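PDB 4Z0C: toll-like receptor 13 from Mus musculus, which recognises bacterial 23S ribosomal RNA as an innate immune receptor and signals through MYD88 and TRAF6 to activate NF-kappa-B. Local coordinates for residues A[654-659]-A[670-675]; A[238-243]-A[254-259]; A[370-375]-A[381-386]. All coordinates share one frame; numbering follows the deposited sequence.

Interaction 1: residues A[654-659]-A[670-675]; sequences MFFDVY and LWFKNW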
loop_
_atom_site.group_PDB
_atom_site.type_symbol
_atom_site.label_atom_id
_atom_site.label_comp_id
_atom_site.label_asym_id
_atom_site.label_seq_id
_atom_site.Cartn_x
_atom_site.Cartn_y
_atom_site.Cartn_z
ATOM N N MET A 654 7.411 3.401 35.611
ATOM C CA MET A 654 7.907 2.072 36.025
ATOM C C MET A 654 8.557 1.248 34.919
ATOM O O MET A 654 9.116 0.199 35.183
ATOM C CB MET A 654 6.842 1.256 36.761
ATOM C CG MET A 654 5.492 1.149 36.113
ATOM S SD MET A 654 4.301 0.564 37.350
ATOM C CE MET A 654 4.522 1.766 38.670
ATOM N N PHE A 655 8.539 1.775 33.700
ATOM C CA PHE A 655 9.202 1.168 32.565
ATOM C C PHE A 655 9.631 2.312 31.652
ATOM O O PHE A 655 8.790 3.065 31.174
ATOM C CB PHE A 655 8.224 0.253 31.837
ATOM C CG PHE A 655 8.862 -0.646 30.812
ATOM C CD1 PHE A 655 8.971 -0.242 29.488
ATOM C CD2 PHE A 655 9.316 -1.908 31.161
ATOM C CE1 PHE A 655 9.539 -1.080 28.538
ATOM C CE2 PHE A 655 9.885 -2.751 30.216
ATOM C CZ PHE A 655 9.994 -2.342 28.908
ATOM N N PHE A 656 10.936 2.449 31.429
ATOM C CA PHE A 656 11.506 3.544 30.642
ATOM C C PHE A 656 12.539 2.947 29.719
ATOM O O PHE A 656 13.557 2.415 30.176
ATOM C CB PHE A 656 12.143 4.597 31.547
ATOM C CG PHE A 656 12.890 5.675 30.803
ATOM C CD1 PHE A 656 12.204 6.686 30.144
ATOM C CD2 PHE A 656 14.282 5.695 30.795
ATOM C CE1 PHE A 656 12.886 7.699 29.466
ATOM C CE2 PHE A 656 14.969 6.695 30.121
ATOM C CZ PHE A 656 14.266 7.703 29.452
ATOM N N ASP A 657 12.254 3.008 28.420
ATOM C CA ASP A 657 12.964 2.193 27.450
ATOM C C ASP A 657 13.783 3.083 26.562
ATOM O O ASP A 657 13.241 3.871 25.779
ATOM C CB ASP A 657 11.960 1.399 26.616
ATOM C CG ASP A 657 12.621 0.362 25.736
ATOM O OD1 ASP A 657 13.837 0.487 25.455
ATOM O OD2 ASP A 657 11.912 -0.567 25.307
ATOM N N VAL A 658 15.097 2.941 26.671
ATOM C CA VAL A 658 16.016 3.773 25.909
ATOM C C VAL A 658 17.074 2.876 25.253
ATOM O O VAL A 658 18.183 3.294 24.915
ATOM C CB VAL A 658 16.590 4.895 26.810
ATOM C CG1 VAL A 658 17.630 4.340 27.783
ATOM C CG2 VAL A 658 17.120 6.043 25.980
ATOM N N TYR A 659 16.679 1.621 25.076
ATOM C CA TYR A 659 17.421 0.642 24.297
ATOM C C TYR A 659 17.513 1.075 22.825
ATOM O O TYR A 659 16.634 1.760 22.322
ATOM C CB TYR A 659 16.717 -0.702 24.427
ATOM C CG TYR A 659 17.241 -1.819 23.549
ATOM C CD1 TYR A 659 18.527 -2.332 23.727
ATOM C CD2 TYR A 659 16.419 -2.408 22.579
ATOM C CE1 TYR A 659 18.999 -3.363 22.934
ATOM C CE2 TYR A 659 16.876 -3.448 21.788
ATOM C CZ TYR A 659 18.163 -3.920 21.967
ATOM O OH TYR A 659 18.618 -4.939 21.171
ATOM N N LEU A 670 26.059 10.777 33.741
ATOM C CA LEU A 670 26.435 10.264 35.057
ATOM C C LEU A 670 25.222 10.094 35.963
ATOM O O LEU A 670 25.067 9.053 36.566
ATOM C CB LEU A 670 27.505 11.131 35.734
ATOM C CG LEU A 670 27.904 10.630 37.128
ATOM C CD1 LEU A 670 28.465 9.224 37.014
ATOM C CD2 LEU A 670 28.909 11.552 37.801
ATOM N N TRP A 671 24.344 11.093 36.040
ATOM C CA TRP A 671 23.141 10.905 36.852
ATOM C C TRP A 671 22.300 9.701 36.381
ATOM O O TRP A 671 21.853 8.882 37.199
ATOM C CB TRP A 671 22.256 12.161 36.890
ATOM C CG TRP A 671 20.974 11.843 37.635
ATOM C CD1 TRP A 671 20.786 11.853 38.994
ATOM C CD2 TRP A 671 19.727 11.404 37.064
ATOM N NE1 TRP A 671 19.498 11.469 39.302
ATOM C CE2 TRP A 671 18.829 11.188 38.135
ATOM C CE3 TRP A 671 19.281 11.188 35.756
ATOM C CZ2 TRP A 671 17.508 10.766 37.931
ATOM C CZ3 TRP A 671 17.965 10.767 35.558
ATOM C CH2 TRP A 671 17.097 10.568 36.638
ATOM N N PHE A 672 22.105 9.588 35.065
ATOM C CA PHE A 672 21.274 8.524 34.508
ATOM C C PHE A 672 21.832 7.130 34.818
ATOM O O PHE A 672 21.106 6.269 35.287
ATOM C CB PHE A 672 21.068 8.696 32.989
ATOM C CG PHE A 672 20.278 7.565 32.353
ATOM C CD1 PHE A 672 18.902 7.478 32.535
ATOM C CD2 PHE A 672 20.920 6.573 31.615
ATOM C CE1 PHE A 672 18.175 6.449 31.957
ATOM C CE2 PHE A 672 20.207 5.536 31.046
ATOM C CZ PHE A 672 18.832 5.473 31.218
ATOM N N LYS A 673 23.128 6.938 34.579
ATOM C CA LYS A 673 23.797 5.663 34.805
ATOM C C LYS A 673 23.631 5.149 36.238
ATOM O O LYS A 673 23.339 3.969 36.450
ATOM C CB LYS A 673 25.279 5.786 34.450
ATOM C CG LYS A 673 26.174 4.731 35.074
ATOM C CD LYS A 673 27.627 5.195 35.031
ATOM C CE LYS A 673 28.558 4.274 35.814
ATOM N NZ LYS A 673 28.448 4.476 37.292
ATOM N N ASN A 674 23.819 6.031 37.215
ATOM C CA ASN A 674 23.645 5.650 38.619
ATOM C C ASN A 674 22.192 5.403 39.015
ATOM O O ASN A 674 21.891 4.435 39.716
ATOM C CB ASN A 674 24.284 6.693 39.540
ATOM C CG ASN A 674 25.791 6.627 39.514
ATOM O OD1 ASN A 674 26.369 5.544 39.446
ATOM N ND2 ASN A 674 26.435 7.785 39.490
ATOM N N TRP A 675 21.298 6.276 38.548
ATOM C CA TRP A 675 19.881 6.186 38.879
ATOM C C TRP A 675 19.245 4.965 38.208
ATOM O O TRP A 675 18.428 4.267 38.818
ATOM C CB TRP A 675 19.136 7.463 38.473
ATOM C CG TRP A 675 17.639 7.325 38.571
ATOM C CD1 TRP A 675 16.871 7.517 39.683
ATOM C CD2 TRP A 675 16.733 6.938 37.522
ATOM N NE1 TRP A 675 15.544 7.282 39.391
ATOM C CE2 TRP A 675 15.433 6.934 38.071
ATOM C CE3 TRP A 675 16.895 6.605 36.175
ATOM C CZ2 TRP A 675 14.304 6.599 37.323
ATOM C CZ3 TRP A 675 15.764 6.275 35.426
ATOM C CH2 TRP A 675 14.488 6.278 36.002
#

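Interaction 2: residues A[238-243]-A[254-259]; sequences IKLENL and MDLSNW. With NAG (2-acetamido-2-deoxy-beta-D-glucopyranose), chain F.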
loop_
_atom_site.group_PDB
_atom_site.type_symbol
_atom_site.label_atom_id
_atom_site.label_comp_id
_atom_site.label_asym_id
_atom_site.label_seq_id
_atom_site.Cartn_x
_atom_site.Cartn_y
_atom_site.Cartn_z
ATOM N N ILE A 238 -7.668 -47.748 5.395
ATOM C CA ILE A 238 -8.112 -48.786 6.307
ATOM C C ILE A 238 -9.248 -49.611 5.701
ATOM O O ILE A 238 -10.211 -49.065 5.167
ATOM C CB ILE A 238 -8.574 -48.166 7.636
ATOM C CG1 ILE A 238 -9.051 -49.242 8.601
ATOM C CG2 ILE A 238 -9.679 -47.137 7.407
ATOM C CD1 ILE A 238 -9.363 -48.694 9.958
ATOM N N LYS A 239 -9.113 -50.928 5.743
ATOM C CA LYS A 239 -10.183 -51.802 5.278
ATOM C C LYS A 239 -11.361 -51.679 6.247
ATOM O O LYS A 239 -11.371 -52.316 7.297
ATOM C CB LYS A 239 -9.687 -53.252 5.196
ATOM C CG LYS A 239 -10.732 -54.257 4.728
ATOM C CD LYS A 239 -10.121 -55.630 4.464
ATOM C CE LYS A 239 -11.193 -56.717 4.378
ATOM N NZ LYS A 239 -10.600 -58.074 4.218
ATOM N N LEU A 240 -12.350 -50.867 5.891
ATOM C CA LEU A 240 -13.435 -50.528 6.815
ATOM C C LEU A 240 -14.316 -51.699 7.285
ATOM O O LEU A 240 -14.992 -51.584 8.310
ATOM C CB LEU A 240 -14.308 -49.404 6.246
ATOM C CG LEU A 240 -13.751 -47.994 6.498
ATOM C CD1 LEU A 240 -13.073 -47.414 5.257
ATOM C CD2 LEU A 240 -14.816 -47.054 7.030
ATOM N N GLU A 241 -14.307 -52.817 6.555
ATOM C CA GLU A 241 -15.031 -54.017 6.986
ATOM C C GLU A 241 -14.498 -54.558 8.319
ATOM O O GLU A 241 -15.250 -55.124 9.116
ATOM C CB GLU A 241 -14.949 -55.112 5.926
ATOM C CG GLU A 241 -15.745 -54.823 4.665
ATOM C CD GLU A 241 -14.954 -54.026 3.647
ATOM O OE1 GLU A 241 -13.735 -53.853 3.855
ATOM O OE2 GLU A 241 -15.545 -53.579 2.636
ATOM N N ASN A 242 -13.201 -54.369 8.558
ATOM C CA ASN A 242 -12.552 -54.871 9.764
ATOM C C ASN A 242 -12.707 -53.940 10.949
ATOM O O ASN A 242 -12.138 -54.158 12.015
ATOM C CB ASN A 242 -11.082 -55.154 9.489
ATOM C CG ASN A 242 -10.894 -56.276 8.497
ATOM O OD1 ASN A 242 -11.867 -56.849 8.013
ATOM N ND2 ASN A 242 -9.646 -56.587 8.175
ATOM N N LEU A 243 -13.487 -52.889 10.750
ATOM C CA LEU A 243 -13.897 -52.032 11.842
ATOM C C LEU A 243 -15.165 -52.690 12.346
ATOM O O LEU A 243 -15.907 -53.297 11.582
ATOM C CB LEU A 243 -14.186 -50.624 11.324
ATOM C CG LEU A 243 -13.625 -49.358 11.981
ATOM C CD1 LEU A 243 -12.317 -49.572 12.730
ATOM C CD2 LEU A 243 -13.444 -48.302 10.901
ATOM N N MET A 254 -16.569 -39.206 13.804
ATOM C CA MET A 254 -15.659 -39.994 12.991
ATOM C C MET A 254 -15.120 -39.165 11.848
ATOM O O MET A 254 -15.806 -38.292 11.315
ATOM C CB MET A 254 -16.368 -41.226 12.422
ATOM C CG MET A 254 -15.396 -42.271 11.908
ATOM S SD MET A 254 -16.121 -43.902 11.802
ATOM C CE MET A 254 -14.685 -44.859 11.343
ATOM N N ASP A 255 -13.891 -39.461 11.452
ATOM C CA ASP A 255 -13.308 -38.784 10.316
ATOM C C ASP A 255 -12.839 -39.852 9.344
ATOM O O ASP A 255 -11.919 -40.609 9.648
ATOM C CB ASP A 255 -12.138 -37.870 10.755
ATOM C CG ASP A 255 -11.765 -36.827 9.682
ATOM O OD1 ASP A 255 -12.049 -37.057 8.482
ATOM O OD2 ASP A 255 -11.161 -35.786 10.033
ATOM N N LEU A 256 -13.470 -39.904 8.176
ATOM C CA LEU A 256 -13.154 -40.899 7.156
ATOM C C LEU A 256 -12.621 -40.308 5.837
ATOM O O LEU A 256 -12.735 -40.939 4.775
ATOM C CB LEU A 256 -14.396 -41.764 6.877
ATOM C CG LEU A 256 -14.789 -42.765 7.970
ATOM C CD1 LEU A 256 -16.094 -43.444 7.631
ATOM C CD2 LEU A 256 -13.684 -43.790 8.133
ATOM N N SER A 257 -12.062 -39.103 5.891
ATOM C CA SER A 257 -11.586 -38.419 4.677
ATOM C C SER A 257 -10.433 -39.139 3.972
ATOM O O SER A 257 -9.625 -39.805 4.605
ATOM C CB SER A 257 -11.131 -37.001 5.035
ATOM O OG SER A 257 -12.124 -36.310 5.784
ATOM N N ASN A 258 -10.336 -38.978 2.661
ATOM C CA ASN A 258 -9.190 -39.513 1.927
ATOM C C ASN A 258 -7.949 -38.678 2.216
ATOM O O ASN A 258 -8.064 -37.551 2.695
ATOM C CB ASN A 258 -9.454 -39.467 0.422
ATOM C CG ASN A 258 -10.527 -40.426 -0.008
ATOM O OD1 ASN A 258 -10.727 -41.471 0.612
ATOM N ND2 ASN A 258 -11.242 -40.071 -1.075
ATOM N N TRP A 259 -6.774 -39.194 1.861
ATOM C CA TRP A 259 -5.574 -38.368 1.885
ATOM C C TRP A 259 -5.596 -37.402 0.700
ATOM O O TRP A 259 -5.432 -36.193 0.878
ATOM C CB TRP A 259 -4.303 -39.210 1.825
ATOM C CG TRP A 259 -3.073 -38.413 2.152
ATOM C CD1 TRP A 259 -2.791 -37.132 1.764
ATOM C CD2 TRP A 259 -1.983 -38.826 2.986
ATOM N NE1 TRP A 259 -1.586 -36.733 2.283
ATOM C CE2 TRP A 259 -1.067 -37.752 3.039
ATOM C CE3 TRP A 259 -1.684 -40.007 3.685
ATOM C CZ2 TRP A 259 0.129 -37.822 3.765
ATOM C CZ3 TRP A 259 -0.494 -40.074 4.402
ATOM C CH2 TRP A 259 0.397 -38.989 4.436
HETATM C C1 NAG F . -8.367 -35.519 12.021
HETATM C C2 NAG F . -9.129 -34.236 12.321
HETATM C C3 NAG F . -8.812 -33.135 11.308
HETATM C C4 NAG F . -7.307 -33.007 11.145
HETATM C C5 NAG F . -6.822 -34.377 10.683
HETATM C C6 NAG F . -5.374 -34.410 10.228
HETATM C C7 NAG F . -11.258 -34.226 13.379
HETATM C C8 NAG F . -12.743 -34.427 13.315
HETATM N N2 NAG F . -10.546 -34.534 12.306
HETATM O O3 NAG F . -9.383 -31.912 11.702
HETATM O O4 NAG F . -6.999 -31.972 10.245
HETATM O O5 NAG F . -7.000 -35.230 11.786
HETATM O O6 NAG F . -4.646 -33.600 11.120
HETATM O O7 NAG F . -10.709 -33.778 14.382
#

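Interaction 3: residues A[370-375]-A[381-386]; sequences FAFSPL and LSLSRN. With NAG (2-acetamido-2-deoxy-beta-D-glucopyranose), chain Q.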
loop_
_atom_site.group_PDB
_atom_site.type_symbol
_atom_site.label_atom_id
_atom_site.label_comp_id
_atom_site.label_asym_id
_atom_site.label_seq_id
_atom_site.Cartn_x
_atom_site.Cartn_y
_atom_site.Cartn_z
ATOM N N PHE A 370 -34.492 -17.266 -3.620
ATOM C CA PHE A 370 -34.953 -18.120 -2.523
ATOM C C PHE A 370 -34.066 -19.326 -2.210
ATOM O O PHE A 370 -34.477 -20.197 -1.468
ATOM C CB PHE A 370 -36.408 -18.547 -2.746
ATOM C CG PHE A 370 -37.301 -17.420 -3.164
ATOM C CD1 PHE A 370 -37.812 -16.544 -2.227
ATOM C CD2 PHE A 370 -37.597 -17.210 -4.506
ATOM C CE1 PHE A 370 -38.627 -15.483 -2.614
ATOM C CE2 PHE A 370 -38.412 -16.148 -4.908
ATOM C CZ PHE A 370 -38.929 -15.283 -3.962
ATOM N N ALA A 371 -32.842 -19.348 -2.733
ATOM C CA ALA A 371 -31.920 -20.466 -2.507
ATOM C C ALA A 371 -31.738 -20.813 -1.040
ATOM O O ALA A 371 -31.731 -21.988 -0.680
ATOM C CB ALA A 371 -30.563 -20.192 -3.145
ATOM N N PHE A 372 -31.558 -19.799 -0.197
ATOM C CA PHE A 372 -31.315 -20.052 1.218
ATOM C C PHE A 372 -32.589 -20.006 2.068
ATOM O O PHE A 372 -32.558 -20.314 3.261
ATOM C CB PHE A 372 -30.272 -19.066 1.764
ATOM C CG PHE A 372 -28.918 -19.223 1.144
ATOM C CD1 PHE A 372 -28.034 -20.173 1.617
ATOM C CD2 PHE A 372 -28.533 -18.427 0.078
ATOM C CE1 PHE A 372 -26.789 -20.329 1.040
ATOM C CE2 PHE A 372 -27.295 -18.585 -0.508
ATOM C CZ PHE A 372 -26.421 -19.530 -0.031
ATOM N N SER A 373 -33.715 -19.688 1.439
ATOM C CA SER A 373 -34.964 -19.450 2.164
ATOM C C SER A 373 -35.493 -20.552 3.116
ATOM O O SER A 373 -36.117 -20.228 4.133
ATOM C CB SER A 373 -36.057 -19.018 1.195
ATOM O OG SER A 373 -35.714 -17.795 0.580
ATOM N N PRO A 374 -35.262 -21.845 2.800
ATOM C CA PRO A 374 -35.738 -22.826 3.783
ATOM C C PRO A 374 -34.984 -22.744 5.115
ATOM O O PRO A 374 -35.508 -23.180 6.142
ATOM C CB PRO A 374 -35.442 -24.174 3.114
ATOM C CG PRO A 374 -35.236 -23.873 1.683
ATOM C CD PRO A 374 -34.643 -22.509 1.641
ATOM N N LEU A 375 -33.773 -22.193 5.103
ATOM C CA LEU A 375 -32.933 -22.240 6.293
ATOM C C LEU A 375 -33.313 -21.150 7.289
ATOM O O LEU A 375 -32.514 -20.270 7.606
ATOM C CB LEU A 375 -31.452 -22.183 5.918
ATOM C CG LEU A 375 -31.024 -23.097 4.757
ATOM C CD1 LEU A 375 -29.525 -22.966 4.466
ATOM C CD2 LEU A 375 -31.430 -24.576 4.959
ATOM N N LEU A 381 -23.440 -18.005 8.005
ATOM C CA LEU A 381 -23.339 -18.337 6.592
ATOM C C LEU A 381 -22.026 -17.774 6.088
ATOM O O LEU A 381 -21.710 -16.601 6.323
ATOM C CB LEU A 381 -24.517 -17.759 5.808
ATOM C CG LEU A 381 -24.431 -17.880 4.276
ATOM C CD1 LEU A 381 -24.389 -19.330 3.828
ATOM C CD2 LEU A 381 -25.575 -17.138 3.585
ATOM N N SER A 382 -21.223 -18.624 5.459
ATOM C CA SER A 382 -20.008 -18.146 4.824
ATOM C C SER A 382 -19.993 -18.403 3.314
ATOM O O SER A 382 -20.212 -19.524 2.863
ATOM C CB SER A 382 -18.779 -18.759 5.470
ATOM O OG SER A 382 -17.653 -18.558 4.640
ATOM N N LEU A 383 -19.711 -17.354 2.542
ATOM C CA LEU A 383 -19.585 -17.469 1.090
ATOM C C LEU A 383 -18.199 -17.023 0.634
ATOM O O LEU A 383 -17.994 -16.818 -0.566
ATOM C CB LEU A 383 -20.646 -16.604 0.387
ATOM C CG LEU A 383 -22.099 -16.887 0.795
ATOM C CD1 LEU A 383 -23.101 -15.923 0.200
ATOM C CD2 LEU A 383 -22.438 -18.265 0.390
ATOM N N SER A 384 -17.273 -16.840 1.587
ATOM C CA SER A 384 -15.923 -16.341 1.298
ATOM C C SER A 384 -15.255 -17.048 0.151
ATOM O O SER A 384 -15.414 -18.249 0.001
ATOM C CB SER A 384 -14.991 -16.450 2.508
ATOM O OG SER A 384 -15.323 -15.461 3.433
ATOM N N ARG A 385 -14.485 -16.293 -0.628
ATOM C CA ARG A 385 -13.701 -16.850 -1.725
ATOM C C ARG A 385 -14.569 -17.509 -2.774
ATOM O O ARG A 385 -14.184 -18.519 -3.358
ATOM C CB ARG A 385 -12.645 -17.843 -1.229
ATOM C CG ARG A 385 -11.713 -17.248 -0.227
ATOM C CD ARG A 385 -10.324 -17.870 -0.268
ATOM N NE ARG A 385 -9.454 -17.124 0.642
ATOM C CZ ARG A 385 -8.666 -16.114 0.278
ATOM N NH1 ARG A 385 -8.610 -15.732 -0.993
ATOM N NH2 ARG A 385 -7.926 -15.492 1.184
ATOM N N ASN A 386 -15.736 -16.932 -3.014
ATOM C CA ASN A 386 -16.480 -17.241 -4.222
ATOM C C ASN A 386 -16.334 -16.097 -5.218
ATOM O O ASN A 386 -16.257 -14.939 -4.825
ATOM C CB ASN A 386 -17.951 -17.555 -3.916
ATOM C CG ASN A 386 -18.144 -18.965 -3.327
ATOM O OD1 ASN A 386 -18.065 -19.957 -4.045
ATOM N ND2 ASN A 386 -18.393 -19.045 -2.021
HETATM C C1 NAG Q . -37.741 -22.638 -3.963
HETATM C C2 NAG Q . -38.721 -21.760 -3.167
HETATM C C3 NAG Q . -39.822 -21.163 -4.060
HETATM C C4 NAG Q . -39.212 -20.559 -5.325
HETATM C C5 NAG Q . -38.361 -21.629 -5.999
HETATM C C6 NAG Q . -37.833 -21.252 -7.382
HETATM C C7 NAG Q . -39.205 -22.171 -0.767
HETATM C C8 NAG Q . -40.130 -22.901 0.166
HETATM N N2 NAG Q . -39.303 -22.508 -2.062
HETATM O O3 NAG Q . -40.563 -20.191 -3.351
HETATM O O4 NAG Q . -40.205 -20.067 -6.194
HETATM O O5 NAG Q . -37.297 -21.933 -5.113
HETATM O O6 NAG Q . -36.753 -20.348 -7.291
HETATM O O7 NAG Q . -38.411 -21.325 -0.332
#

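Interaction 1: residues A[654-659]-A[670-675]
Phe656 and Phe672 both swing their rings away from the backbone nitrogen, with chi1 at 173° and 177°, and these two anti torsions send the rings into the gap between strand 655-657 and helix 670-678. The gap is wide for the backbones: the nearest pair of CA atoms, those of Val658 and Phe672, is 11.1 Å apart, so side chains alone bridge it. Phe672 supplies the helix side. Its CE1 lies 3.7 Å from CE2 of Phe656, and its CZ is 4.2 Å from the same CE2; the rings meet aslant, so neither a stacked nor a T-shaped label fits. Val658 advances from the opposite direction and places CG1 3.8 Å from CZ of Phe672. No hydrogen bond crosses between the segments, and all three touching residues are buried: a purely apolar contact.

A polar network fixes the end of the strand. Asp657 OD1 accepts the backbone N of Tyr659 at 3.1 Å with an N-H...O angle of 153°, an Asx turn that bends the chain as it leaves the strand, while OD2 forms a salt bridge with Arg635. Backbone bonds from Met654 and Phe656 to His683 cover the strand's outer edge. Within the helix, CH2 of Trp671 stands 3.7 Å above the plane of the Trp675 indole, toward its rim, and CB of Trp675 lies over a face of the Trp671 indole. Last strand of the solenoid, capping helix and shared apolar core together are the signature of a leucine-rich repeat ectodomain closed by its C-terminal LRRCT module.

Interaction 2: residues A[238-243]-A[254-259]
Leu240 and Leu243 bring segment 238-243 into contact with the neighbouring repeat. Lys239 opens a tight turn, its O accepting N of Asn242 at 3.0 Å, and the 3-10 segment 240-242 follows. From it Leu240 extends CD2 to meet Leu256 tip to tip, 3.6 Å from Leu256 CD2 and 3.9 Å from Leu256 CD1. Leu243, held by its N at 3.1 Å from Leu240 O, points CD2 at the CE methyl of Met254, 3.7 Å off. Met254 covers that distance with CG anti to the backbone N and the chain extended beyond it, chi2 159° and chi3 -174°.

These contacts help fill the core of a leucine-rich repeat solenoid, Leu240 at its margin: the loop side of LRR 9 rests on the strand of LRR 10 and the residue that follows it, and Leu274 of helix 268-275 touches Leu240, Leu243 and Met254.

Alternation along the strand sends Asp255 to the other side, where its OD2 accepts N2 of an N-acetylglucosamine of an attached glycan at 2.7 Å and 161°. Asp255 OD1 is gripped by Ser257 OG, which donates at 2.8 Å; with both oxygens engaged, the carboxylate is held against rotation.

Interaction 3: residues A[370-375]-A[381-386]
Phe372 carries this contact between consecutive leucine-rich repeats, LRR 14 and LRR 15, and its ring belongs to the row of phenylalanines that characteristically runs through such solenoids. From CB, the chi1 of -64° sets CG opposite the carbonyl carbon and directs the ring at strand 380-382. Further out, CE1 comes within 3.8 Å of Leu381 CD1. The ring face is occupied too, since Leu381 CD2 stands 4.2 Å above its centre; the two side chains cross at nearly a right angle. At the tip, CZ reaches Leu383 CD2 at 4.2 Å, a looser touch.

The row continues to Trp348 and Phe396, the latter almost parallel to Phe372, while Phe367 of the same repeat meets the ring edge-to-face. Phe372 also starts a type I turn, closed by the bond from Leu375 N to Phe372 O at 2.9 Å, which fixes the backbone beneath the ring.

On the outer flank, Phe370 CD2 rests 3.8 Å from C4 of an N-acetylglucosamine of an attached glycan. Beyond Leu383, Asn386 ends the segment as the repeat's consensus asparagine: its ND2 donates to Leu383 O at 2.7 Å and 161°, from a position 55° out of the carbonyl plane.

In the fold
Along the chain the three contacts come in series, interaction 2 first, then interaction 3, then interaction 1. Each joins a strand of the same parallel array, 253-255, 380-382 or 655-657, to a loop that precedes it (interactions 2 and 3) or the helix that follows it (interaction 1). Interactions 2 and 3 have centres 31 Å apart, whereas interaction 1 lies 64 Å and 59 Å from them, on the opposite side of the chain's centre. Interactions 2 and 3 pack neighbouring repeats; interaction 1 joins the terminal strand to the C-terminal cap. The spacing is consistent with the curved, ring-like course of the ectodomain, whose bound RNA comes nearest to interaction 1, about 5 Å between nearest atoms.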